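Side-chain contacts in 3-oxoacyl-[acyl-carrier protein] synthase (Thermus thermophilus, PDB 1UB7), which probably catalyses the first condensation of fatty acid synthesis, in which acetyl-CoA and malonyl-ACP give 3-oxobutanoyl-ACP: residues 8-13 against 51-56; 59-62 against 67-70; 62-67 against 288-293. One frame throughout, in Å; residues are numbered along the deposited sequence.

Overall arrangement
All three contacts draw on helix 50-64, from its early turns in contact 1 to its last turn and the loop beyond in contacts 2 and 3. Contact 1 is partly buried and sets the helix against the end of strand 3-10, mixing apolar packing with a lysine chain laid over a tyrosine ring. Contacts 2 and 3 lie at the surface, with centres about 10 Å apart; their segments overlap at Leu62 and Gly67, though Arg64 does the touching in contact 3. Their chemistry differs: contact 2 joins aliphatic groups of the helix to the turn after it, while contact 3 reaches helix 281-292 through a salt bridge. The segments of contacts 1 and 2 also meet directly, Asp60 OD2 lying 2.8 Å from Ala9 N, a probable hydrogen bond.

Contact 1 (8-13 against 51-56); sequences GAYVPE and SDLAFK
Tyr10 carries this contact, its side chain running alongside that of Lys56, which lies over one face of the ring. Lys56 CB stands over the middle of that face, 3.5 Å from the centroid and only 13° off the ring normal, a CH-pi contact; farther along, Lys56 CD comes to 3.4 Å from Tyr10 CZ. Tyr10 CB points toward the helix, and with CG anti to the backbone N (chi1 168°) the ring is laid along the Lys56 chain. Leu53 CD2 meets the ring at its edge, in plane, 3.8 Å from Tyr10 CE2. The strand is 3-10, outermost within this chain in the five-stranded sheet of the N-terminal half of the thiolase fold, and helix 50-64 packs against it. Tyrosine suits this half-buried place, its flat face taking up the lysine methylenes while OH hydrogen-bonds Glu48, which also forms a salt bridge with Lys56 NZ. Replacing the tyrosine by alanine would remove the face on which those methylenes rest, and would probably leave the Lys56 chain freer to turn and Glu48 short of a hydroxyl partner. Past the strand, Pro12 adds a compact apolar ring: its CG lies 3.8 Å from Leu53 CD2, so this one methyl touches both Tyr10 and Pro12.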
ATOM      1  N   GLY A   8      -7.192  -3.794  19.174  1.00 28.64           N
ATOM      2  CA  GLY A   8      -6.368  -4.787  19.839  1.00 21.74           C
ATOM      3  C   GLY A   8      -4.926  -4.507  19.444  1.00 24.70           C
ATOM      4  O   GLY A   8      -4.695  -3.842  18.431  1.00 21.06           O
ATOM      5  N   ALA A   9      -3.953  -4.991  20.222  1.00 30.50           N
ATOM      6  CA  ALA A   9      -2.536  -4.780  19.904  1.00 29.30           C
ATOM      7  C   ALA A   9      -1.678  -5.861  20.525  1.00 32.18           C
ATOM      8  O   ALA A   9      -2.144  -6.628  21.358  1.00 38.00           O
ATOM      9  CB  ALA A   9      -2.073  -3.396  20.366  1.00 24.15           C
ATOM     10  N   TYR A  10      -0.415  -5.915  20.124  1.00 36.99           N
ATOM     11  CA  TYR A  10       0.495  -6.948  20.603  1.00 35.65           C
ATOM     12  C   TYR A  10       1.941  -6.502  20.477  1.00 38.68           C
ATOM     13  O   TYR A  10       2.280  -5.739  19.575  1.00 41.40           O
ATOM     14  CB  TYR A  10       0.306  -8.208  19.747  1.00 35.81           C
ATOM     15  CG  TYR A  10       1.376  -9.278  19.915  1.00 36.01           C
ATOM     16  CD1 TYR A  10       1.255 -10.271  20.892  1.00 33.95           C
ATOM     17  CD2 TYR A  10       2.488  -9.325  19.064  1.00 38.17           C
ATOM     18  CE1 TYR A  10       2.209 -11.290  21.009  1.00 30.99           C
ATOM     19  CE2 TYR A  10       3.446 -10.338  19.172  1.00 25.29           C
ATOM     20  CZ  TYR A  10       3.294 -11.315  20.146  1.00 35.70           C
ATOM     21  OH  TYR A  10       4.207 -12.335  20.247  1.00 33.91           O
ATOM     22  N   VAL A  11       2.789  -6.957  21.393  1.00 38.64           N
ATOM     23  CA  VAL A  11       4.217  -6.661  21.307  1.00 35.25           C
ATOM     24  C   VAL A  11       4.877  -7.982  21.547  1.00 35.69           C
ATOM     25  O   VAL A  11       4.346  -8.824  22.259  1.00 35.25           O
ATOM     26  CB  VAL A  11       4.735  -5.675  22.374  1.00 37.26           C
ATOM     27  CG1 VAL A  11       4.444  -4.245  21.955  1.00 31.20           C
ATOM     28  CG2 VAL A  11       4.128  -5.994  23.725  1.00 31.13           C
ATOM     29  N   PRO A  12       6.032  -8.208  20.924  1.00 40.89           N
ATOM     30  CA  PRO A  12       6.675  -9.498  21.167  1.00 42.17           C
ATOM     31  C   PRO A  12       7.003  -9.651  22.661  1.00 45.67           C
ATOM     32  O   PRO A  12       7.096  -8.666  23.402  1.00 36.79           O
ATOM     33  CB  PRO A  12       7.923  -9.431  20.289  1.00 42.75           C
ATOM     34  CG  PRO A  12       7.500  -8.544  19.171  1.00 43.41           C
ATOM     35  CD  PRO A  12       6.739  -7.447  19.884  1.00 40.44           C
ATOM     36  N   GLU A  13       7.177 -10.899  23.076  1.00 54.85           N
ATOM     37  CA  GLU A  13       7.471 -11.271  24.454  1.00 60.00           C
ATOM     38  C   GLU A  13       8.871 -10.871  24.938  1.00 58.68           C
ATOM     39  O   GLU A  13       9.033 -10.385  26.055  1.00 58.86           O
ATOM     40  CB  GLU A  13       7.283 -12.780  24.579  1.00 66.37           C
ATOM     41  CG  GLU A  13       7.516 -13.375  25.942  1.00 77.73           C
ATOM     42  CD  GLU A  13       7.412 -14.892  25.908  1.00 85.08           C
ATOM     43  OE1 GLU A  13       6.373 -15.410  25.437  1.00 84.87           O
ATOM     44  OE2 GLU A  13       8.371 -15.565  26.345  1.00 88.76           O
ATOM     45  N   SER A  51       3.835 -10.512   9.677  1.00 29.57           N
ATOM     46  CA  SER A  51       2.528 -11.143   9.559  1.00 38.91           C
ATOM     47  C   SER A  51       2.113 -11.746  10.904  1.00 39.15           C
ATOM     48  O   SER A  51       0.937 -11.688  11.291  1.00 37.76           O
ATOM     49  CB  SER A  51       2.555 -12.220   8.467  1.00 37.85           C
ATOM     50  OG  SER A  51       3.599 -13.139   8.684  1.00 38.08           O
ATOM     51  N   ASP A  52       3.079 -12.299  11.630  1.00 39.19           N
ATOM     52  CA  ASP A  52       2.778 -12.894  12.936  1.00 41.93           C
ATOM     53  C   ASP A  52       2.364 -11.813  13.916  1.00 38.21           C
ATOM     54  O   ASP A  52       1.416 -11.988  14.688  1.00 39.52           O
ATOM     55  CB  ASP A  52       3.992 -13.634  13.478  1.00 37.49           C
ATOM     56  CG  ASP A  52       4.480 -14.687  12.528  1.00 43.80           C
ATOM     57  OD1 ASP A  52       3.771 -15.707  12.361  1.00 37.21           O
ATOM     58  OD2 ASP A  52       5.562 -14.482  11.937  1.00 42.50           O
ATOM     59  N   LEU A  53       3.078 -10.694  13.890  1.00 32.47           N
ATOM     60  CA  LEU A  53       2.734  -9.611  14.780  1.00 34.52           C
ATOM     61  C   LEU A  53       1.320  -9.171  14.411  1.00 34.15           C
ATOM     62  O   LEU A  53       0.515  -8.871  15.292  1.00 33.70           O
ATOM     63  CB  LEU A  53       3.717  -8.453  14.623  1.00 36.59           C
ATOM     64  CG  LEU A  53       5.212  -8.789  14.738  1.00 43.95           C
ATOM     65  CD1 LEU A  53       6.029  -7.507  14.564  1.00 33.91           C
ATOM     66  CD2 LEU A  53       5.504  -9.433  16.095  1.00 34.49           C
ATOM     67  N   ALA A  54       1.017  -9.155  13.111  1.00 30.85           N
ATOM     68  CA  ALA A  54      -0.309  -8.752  12.644  1.00 29.44           C
ATOM     69  C   ALA A  54      -1.366  -9.759  13.109  1.00 31.35           C
ATOM     70  O   ALA A  54      -2.441  -9.360  13.577  1.00 30.55           O
ATOM     71  CB  ALA A  54      -0.326  -8.626  11.118  1.00 26.82           C
ATOM     72  N   PHE A  55      -1.066 -11.055  12.989  1.00 28.98           N
ATOM     73  CA  PHE A  55      -2.018 -12.077  13.423  1.00 29.89           C
ATOM     74  C   PHE A  55      -2.298 -11.906  14.914  1.00 32.80           C
ATOM     75  O   PHE A  55      -3.455 -11.866  15.342  1.00 31.17           O
ATOM     76  CB  PHE A  55      -1.487 -13.501  13.184  1.00 30.71           C
ATOM     77  CG  PHE A  55      -1.212 -13.839  11.732  1.00 36.34           C
ATOM     78  CD1 PHE A  55      -1.791 -13.106  10.689  1.00 27.73           C
ATOM     79  CD2 PHE A  55      -0.365 -14.907  11.412  1.00 33.22           C
ATOM     80  CE1 PHE A  55      -1.523 -13.430   9.349  1.00 27.54           C
ATOM     81  CE2 PHE A  55      -0.093 -15.239  10.079  1.00 31.31           C
ATOM     82  CZ  PHE A  55      -0.675 -14.493   9.047  1.00 29.42           C
ATOM     83  N   LYS A  56      -1.231 -11.798  15.704  1.00 39.84           N
ATOM     84  CA  LYS A  56      -1.368 -11.637  17.144  1.00 38.88           C
ATOM     85  C   LYS A  56      -2.136 -10.385  17.550  1.00 32.76           C
ATOM     86  O   LYS A  56      -2.879 -10.401  18.529  1.00 36.12           O
ATOM     87  CB  LYS A  56       0.011 -11.679  17.819  1.00 42.26           C
ATOM     88  CG  LYS A  56       0.455 -13.105  18.138  1.00 44.24           C
ATOM     89  CD  LYS A  56       1.908 -13.341  17.802  1.00 49.13           C
ATOM     90  CE  LYS A  56       2.258 -14.831  17.836  1.00 49.33           C
ATOM     91  NZ  LYS A  56       3.679 -15.054  17.400  1.00 47.07           N
TER

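Contact 2 (59-62 against 67-70)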
ATOM      1  N   GLU A  59      -5.769 -11.206  17.000  1.00 31.43           N
ATOM      2  CA  GLU A  59      -6.272 -12.143  18.018  1.00 33.57           C
ATOM      3  C   GLU A  59      -6.626 -11.376  19.290  1.00 30.59           C
ATOM      4  O   GLU A  59      -7.636 -11.648  19.937  1.00 34.07           O
ATOM      5  CB  GLU A  59      -5.234 -13.218  18.351  1.00 26.04           C
ATOM      6  CG  GLU A  59      -5.147 -14.302  17.312  1.00 23.82           C
ATOM      7  CD  GLU A  59      -3.885 -15.125  17.429  1.00 30.78           C
ATOM      8  OE1 GLU A  59      -3.060 -14.827  18.317  1.00 36.48           O
ATOM      9  OE2 GLU A  59      -3.714 -16.069  16.624  1.00 35.79           O
ATOM     10  N   ASP A  60      -5.791 -10.409  19.647  1.00 30.38           N
ATOM     11  CA  ASP A  60      -6.044  -9.630  20.834  1.00 27.57           C
ATOM     12  C   ASP A  60      -7.356  -8.861  20.619  1.00 28.58           C
ATOM     13  O   ASP A  60      -8.186  -8.763  21.524  1.00 32.14           O
ATOM     14  CB  ASP A  60      -4.872  -8.668  21.096  1.00 29.34           C
ATOM     15  CG  ASP A  60      -5.068  -7.859  22.364  1.00 30.88           C
ATOM     16  OD1 ASP A  60      -5.276  -8.476  23.441  1.00 30.02           O
ATOM     17  OD2 ASP A  60      -5.028  -6.613  22.287  1.00 31.24           O
ATOM     18  N   LEU A  61      -7.527  -8.313  19.419  1.00 28.70           N
ATOM     19  CA  LEU A  61      -8.741  -7.577  19.049  1.00 29.54           C
ATOM     20  C   LEU A  61      -9.951  -8.499  19.252  1.00 29.31           C
ATOM     21  O   LEU A  61     -10.978  -8.095  19.795  1.00 32.10           O
ATOM     22  CB  LEU A  61      -8.650  -7.128  17.575  1.00 27.19           C
ATOM     23  CG  LEU A  61      -9.798  -6.272  17.013  1.00 39.18           C
ATOM     24  CD1 LEU A  61      -9.264  -5.377  15.894  1.00 27.47           C
ATOM     25  CD2 LEU A  61     -10.948  -7.164  16.505  1.00 19.40           C
ATOM     26  N   LEU A  62      -9.813  -9.747  18.819  1.00 28.61           N
ATOM     27  CA  LEU A  62     -10.865 -10.726  18.970  1.00 30.98           C
ATOM     28  C   LEU A  62     -11.109 -11.149  20.425  1.00 34.37           C
ATOM     29  O   LEU A  62     -12.246 -11.437  20.796  1.00 37.88           O
ATOM     30  CB  LEU A  62     -10.564 -11.929  18.080  1.00 30.63           C
ATOM     31  CG  LEU A  62     -10.862 -11.607  16.612  1.00 32.01           C
ATOM     32  CD1 LEU A  62     -10.672 -12.851  15.780  1.00 31.15           C
ATOM     33  CD2 LEU A  62     -12.306 -11.088  16.465  1.00 28.58           C
ATOM     34  N   GLY A  67     -16.402 -11.702  17.852  1.00 39.02           N
ATOM     35  CA  GLY A  67     -17.223 -11.550  16.662  1.00 41.57           C
ATOM     36  C   GLY A  67     -17.031 -10.260  15.887  1.00 40.46           C
ATOM     37  O   GLY A  67     -17.826  -9.941  14.996  1.00 42.15           O
ATOM     38  N   ALA A  68     -15.970  -9.524  16.204  1.00 35.34           N
ATOM     39  CA  ALA A  68     -15.709  -8.244  15.549  1.00 36.87           C
ATOM     40  C   ALA A  68     -15.379  -8.297  14.055  1.00 33.86           C
ATOM     41  O   ALA A  68     -15.622  -7.323  13.341  1.00 35.09           O
ATOM     42  CB  ALA A  68     -14.605  -7.491  16.297  1.00 31.65           C
ATOM     43  N   LEU A  69     -14.837  -9.413  13.568  1.00 34.88           N
ATOM     44  CA  LEU A  69     -14.480  -9.485  12.153  1.00 29.82           C
ATOM     45  C   LEU A  69     -15.677  -9.773  11.276  1.00 38.86           C
ATOM     46  O   LEU A  69     -15.569  -9.857  10.054  1.00 41.18           O
ATOM     47  CB  LEU A  69     -13.402 -10.528  11.918  1.00 19.84           C
ATOM     48  CG  LEU A  69     -12.080 -10.296  12.649  1.00 28.28           C
ATOM     49  CD1 LEU A  69     -11.042 -11.277  12.131  1.00 27.47           C
ATOM     50  CD2 LEU A  69     -11.614  -8.879  12.432  1.00 28.12           C
ATOM     51  N   GLU A  70     -16.830  -9.912  11.911  1.00 43.26           N
ATOM     52  CA  GLU A  70     -18.050 -10.174  11.181  1.00 45.38           C
ATOM     53  C   GLU A  70     -18.387  -8.922  10.383  1.00 39.86           C
ATOM     54  O   GLU A  70     -18.474  -7.825  10.943  1.00 39.87           O
ATOM     55  CB  GLU A  70     -19.177 -10.492  12.160  1.00 41.17           C
ATOM     56  CG  GLU A  70     -20.478 -10.872  11.499  1.00 49.22           C
ATOM     57  CD  GLU A  70     -21.572 -11.116  12.511  1.00 60.32           C
ATOM     58  OE1 GLU A  70     -21.228 -11.461  13.672  1.00 64.40           O
ATOM     59  OE2 GLU A  70     -22.765 -10.973  12.144  1.00 54.65           O
TER
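The type I beta turn Gly67-Glu70, in the loop linking helix 50-64 to strand 72-78, brings Ala68 and Leu69 back against Leu61 and Leu62 near the end of the helix. The turn is closed by the backbone bond from Glu70 N to Gly67 O, 3.2 Å long. Gly67 enters it with a positive phi of 72°, a conformation that glycine adopts easily and that residues with a side chain generally avoid. The side chains that meet are all aliphatic. Chi1 of -177° turns the Leu61 branch away from its own N, and CD2 of that branch reaches Ala68 CB at 3.7 Å, methyl against methyl. Ala68 suits this spot because its CB points at the helix and is short enough to let the turn come close. Leu62 and Leu69 cross at about a right angle: CD2 of Leu62 lies 3.9 Å from Leu69 CG, and CD1 of Leu62 meets CD1 of Leu69 at 4.0 Å. The same CD2 of Leu62 also rests 4.0 Å from Ala68 N, so one branch touches both the backbone and the side chains of the turn. Leucine serves well at these positions, since two methyls on a forked end can meet several neighbours at once. On its inner side the packing runs on into the sheet, where Leu61 touches Ala6 of strand 3-10 and both Ala161 and Val163 of strand 158-165. Elsewhere Leu62 and Leu69 share Phe97, in the loop that follows helix 89-96.

Contact 3 (62-67 against 288-293)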
ATOM      1  N   LEU A  62      -9.813  -9.747  18.819  1.00 28.61           N
ATOM      2  CA  LEU A  62     -10.865 -10.726  18.970  1.00 30.98           C
ATOM      3  C   LEU A  62     -11.109 -11.149  20.425  1.00 34.37           C
ATOM      4  O   LEU A  62     -12.246 -11.437  20.796  1.00 37.88           O
ATOM      5  CB  LEU A  62     -10.564 -11.929  18.080  1.00 30.63           C
ATOM      6  CG  LEU A  62     -10.862 -11.607  16.612  1.00 32.01           C
ATOM      7  CD1 LEU A  62     -10.672 -12.851  15.780  1.00 31.15           C
ATOM      8  CD2 LEU A  62     -12.306 -11.088  16.465  1.00 28.58           C
ATOM      9  N   ARG A  63     -10.068 -11.189  21.257  1.00 36.15           N
ATOM     10  CA  ARG A  63     -10.276 -11.546  22.667  1.00 35.22           C
ATOM     11  C   ARG A  63     -11.095 -10.443  23.329  1.00 34.47           C
ATOM     12  O   ARG A  63     -12.039 -10.721  24.064  1.00 32.45           O
ATOM     13  CB  ARG A  63      -8.947 -11.711  23.417  1.00 37.63           C
ATOM     14  CG  ARG A  63      -8.321 -13.097  23.290  1.00 50.77           C
ATOM     15  CD  ARG A  63      -8.401 -13.895  24.602  1.00 64.28           C
ATOM     16  NE  ARG A  63      -9.740 -13.890  25.202  1.00 69.16           N
ATOM     17  CZ  ARG A  63     -10.046 -14.430  26.384  1.00 66.07           C
ATOM     18  NH1 ARG A  63      -9.118 -15.036  27.118  1.00 65.52           N
ATOM     19  NH2 ARG A  63     -11.284 -14.335  26.848  1.00 58.35           N
ATOM     20  N   ARG A  64     -10.750  -9.188  23.039  1.00 34.64           N
ATOM     21  CA  ARG A  64     -11.447  -8.035  23.620  1.00 27.91           C
ATOM     22  C   ARG A  64     -12.811  -7.759  22.981  1.00 32.86           C
ATOM     23  O   ARG A  64     -13.725  -7.223  23.630  1.00 28.48           O
ATOM     24  CB  ARG A  64     -10.589  -6.767  23.473  1.00 33.89           C
ATOM     25  CG  ARG A  64      -9.115  -6.916  23.874  1.00 31.45           C
ATOM     26  CD  ARG A  64      -8.252  -5.934  23.086  1.00 29.97           C
ATOM     27  NE  ARG A  64      -8.565  -4.545  23.399  1.00 33.45           N
ATOM     28  CZ  ARG A  64      -8.170  -3.922  24.508  1.00 39.29           C
ATOM     29  NH1 ARG A  64      -7.442  -4.568  25.420  1.00 37.70           N
ATOM     30  NH2 ARG A  64      -8.490  -2.650  24.700  1.00 25.43           N
ATOM     31  N   HIS A  65     -12.942  -8.103  21.703  1.00 34.44           N
ATOM     32  CA  HIS A  65     -14.184  -7.842  20.978  1.00 34.16           C
ATOM     33  C   HIS A  65     -14.619  -9.031  20.144  1.00 35.70           C
ATOM     34  O   HIS A  65     -14.438  -9.043  18.931  1.00 36.21           O
ATOM     35  CB  HIS A  65     -13.995  -6.640  20.059  1.00 33.09           C
ATOM     36  CG  HIS A  65     -13.438  -5.432  20.744  1.00 30.29           C
ATOM     37  ND1 HIS A  65     -14.236  -4.465  21.314  1.00 33.57           N
ATOM     38  CD2 HIS A  65     -12.161  -5.013  20.910  1.00 38.44           C
ATOM     39  CE1 HIS A  65     -13.476  -3.494  21.793  1.00 36.31           C
ATOM     40  NE2 HIS A  65     -12.212  -3.803  21.560  1.00 45.21           N
ATOM     41  N   PRO A  66     -15.212 -10.045  20.786  1.00 41.09           N
ATOM     42  CA  PRO A  66     -15.693 -11.270  20.132  1.00 37.72           C
ATOM     43  C   PRO A  66     -16.627 -10.986  18.955  1.00 40.59           C
ATOM     44  O   PRO A  66     -17.526 -10.140  19.053  1.00 38.99           O
ATOM     45  CB  PRO A  66     -16.420 -12.005  21.257  1.00 35.33           C
ATOM     46  CG  PRO A  66     -15.736 -11.511  22.503  1.00 40.37           C
ATOM     47  CD  PRO A  66     -15.533 -10.049  22.226  1.00 37.80           C
ATOM     48  N   GLY A  67     -16.402 -11.702  17.852  1.00 39.02           N
ATOM     49  CA  GLY A  67     -17.223 -11.550  16.662  1.00 41.57           C
ATOM     50  C   GLY A  67     -17.031 -10.260  15.887  1.00 40.46           C
ATOM     51  O   GLY A  67     -17.826  -9.941  14.996  1.00 42.15           O
ATOM     52  N   GLU A 288      -3.768   0.989  25.533  1.00 43.35           N
ATOM     53  CA  GLU A 288      -3.493   1.268  26.943  1.00 48.36           C
ATOM     54  C   GLU A 288      -4.437   2.357  27.492  1.00 44.97           C
ATOM     55  O   GLU A 288      -4.964   2.237  28.602  1.00 43.21           O
ATOM     56  CB  GLU A 288      -2.038   1.692  27.131  1.00 43.03           C
ATOM     57  CG  GLU A 288      -1.058   0.730  26.493  1.00 62.55           C
ATOM     58  CD  GLU A 288       0.336   0.809  27.097  1.00 67.99           C
ATOM     59  OE1 GLU A 288       0.798   1.931  27.406  1.00 67.93           O
ATOM     60  OE2 GLU A 288       0.970  -0.258  27.252  1.00 71.07           O
ATOM     61  N   ALA A 289      -4.655   3.405  26.702  1.00 35.90           N
ATOM     62  CA  ALA A 289      -5.530   4.493  27.105  1.00 33.29           C
ATOM     63  C   ALA A 289      -6.964   4.011  27.290  1.00 41.41           C
ATOM     64  O   ALA A 289      -7.662   4.433  28.219  1.00 43.31           O
ATOM     65  CB  ALA A 289      -5.488   5.608  26.077  1.00 33.78           C
ATOM     66  N   VAL A 290      -7.418   3.138  26.399  1.00 38.33           N
ATOM     67  CA  VAL A 290      -8.771   2.630  26.521  1.00 36.97           C
ATOM     68  C   VAL A 290      -8.880   1.857  27.820  1.00 39.04           C
ATOM     69  O   VAL A 290      -9.792   2.092  28.617  1.00 39.74           O
ATOM     70  CB  VAL A 290      -9.139   1.715  25.332  1.00 33.01           C
ATOM     71  CG1 VAL A 290     -10.371   0.894  25.657  1.00 30.90           C
ATOM     72  CG2 VAL A 290      -9.389   2.571  24.103  1.00 35.21           C
ATOM     73  N   ASP A 291      -7.925   0.957  28.038  1.00 39.22           N
ATOM     74  CA  ASP A 291      -7.910   0.118  29.231  1.00 42.85           C
ATOM     75  C   ASP A 291      -7.718   0.867  30.548  1.00 46.39           C
ATOM     76  O   ASP A 291      -8.135   0.371  31.595  1.00 50.31           O
ATOM     77  CB  ASP A 291      -6.843  -0.980  29.103  1.00 42.28           C
ATOM     78  CG  ASP A 291      -7.210  -2.032  28.058  1.00 40.84           C
ATOM     79  OD1 ASP A 291      -8.382  -2.055  27.627  1.00 46.86           O
ATOM     80  OD2 ASP A 291      -6.336  -2.840  27.671  1.00 37.96           O
ATOM     81  N   ALA A 292      -7.089   2.042  30.507  1.00 44.07           N
ATOM     82  CA  ALA A 292      -6.873   2.827  31.716  1.00 41.39           C
ATOM     83  C   ALA A 292      -8.091   3.710  31.934  1.00 43.23           C
ATOM     84  O   ALA A 292      -8.273   4.286  33.005  1.00 44.16           O
ATOM     85  CB  ALA A 292      -5.628   3.680  31.582  1.00 37.18           C
ATOM     86  N   GLY A 293      -8.925   3.797  30.900  1.00 42.69           N
ATOM     87  CA  GLY A 293     -10.125   4.605  30.971  1.00 42.02           C
ATOM     88  C   GLY A 293      -9.880   6.058  30.614  1.00 42.73           C
ATOM     89  O   GLY A 293     -10.751   6.908  30.828  1.00 40.55           O
TER
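Arg64 and Asp291 stand with their CA atoms 10.5 Å apart, the nearest CA pair of the two segments, so the long Arg64 chain does most of the spanning. The two side chains come from opposite directions and meet end-on, NH1 and NH2 of the guanidinium each taking one carboxylate oxygen. The bond from Arg64 NH1 to Asp291 OD2 is 3.0 Å long and nearly straight at 167°; it lies in the guanidinium plane and uses the syn lone pair of OD2. Its companion, from Arg64 NH2 to Asp291 OD1, is equally short at 3.0 Å but more bent, reaching the oxygen from above the carboxylate plane. The two planes are turned 43° apart, consistent with one bond lying flat and the other tilted. This salt bridge joins the last turn of helix 50-64 to that of helix 281-292, which ends in a Schellman motif at Gly293, where positive phi makes glycine apt. Val290 CG1 borders the guanidinium edge, 4.1 Å from Arg64 NH2. Arginine fits because its length covers the distance and its flat head offers paired N-H groups; aspartate answers at the surface with two oxygens, one for each nitrogen. Arg64 NE makes a weak hydrogen bond to Leu7 O on strand 3-10.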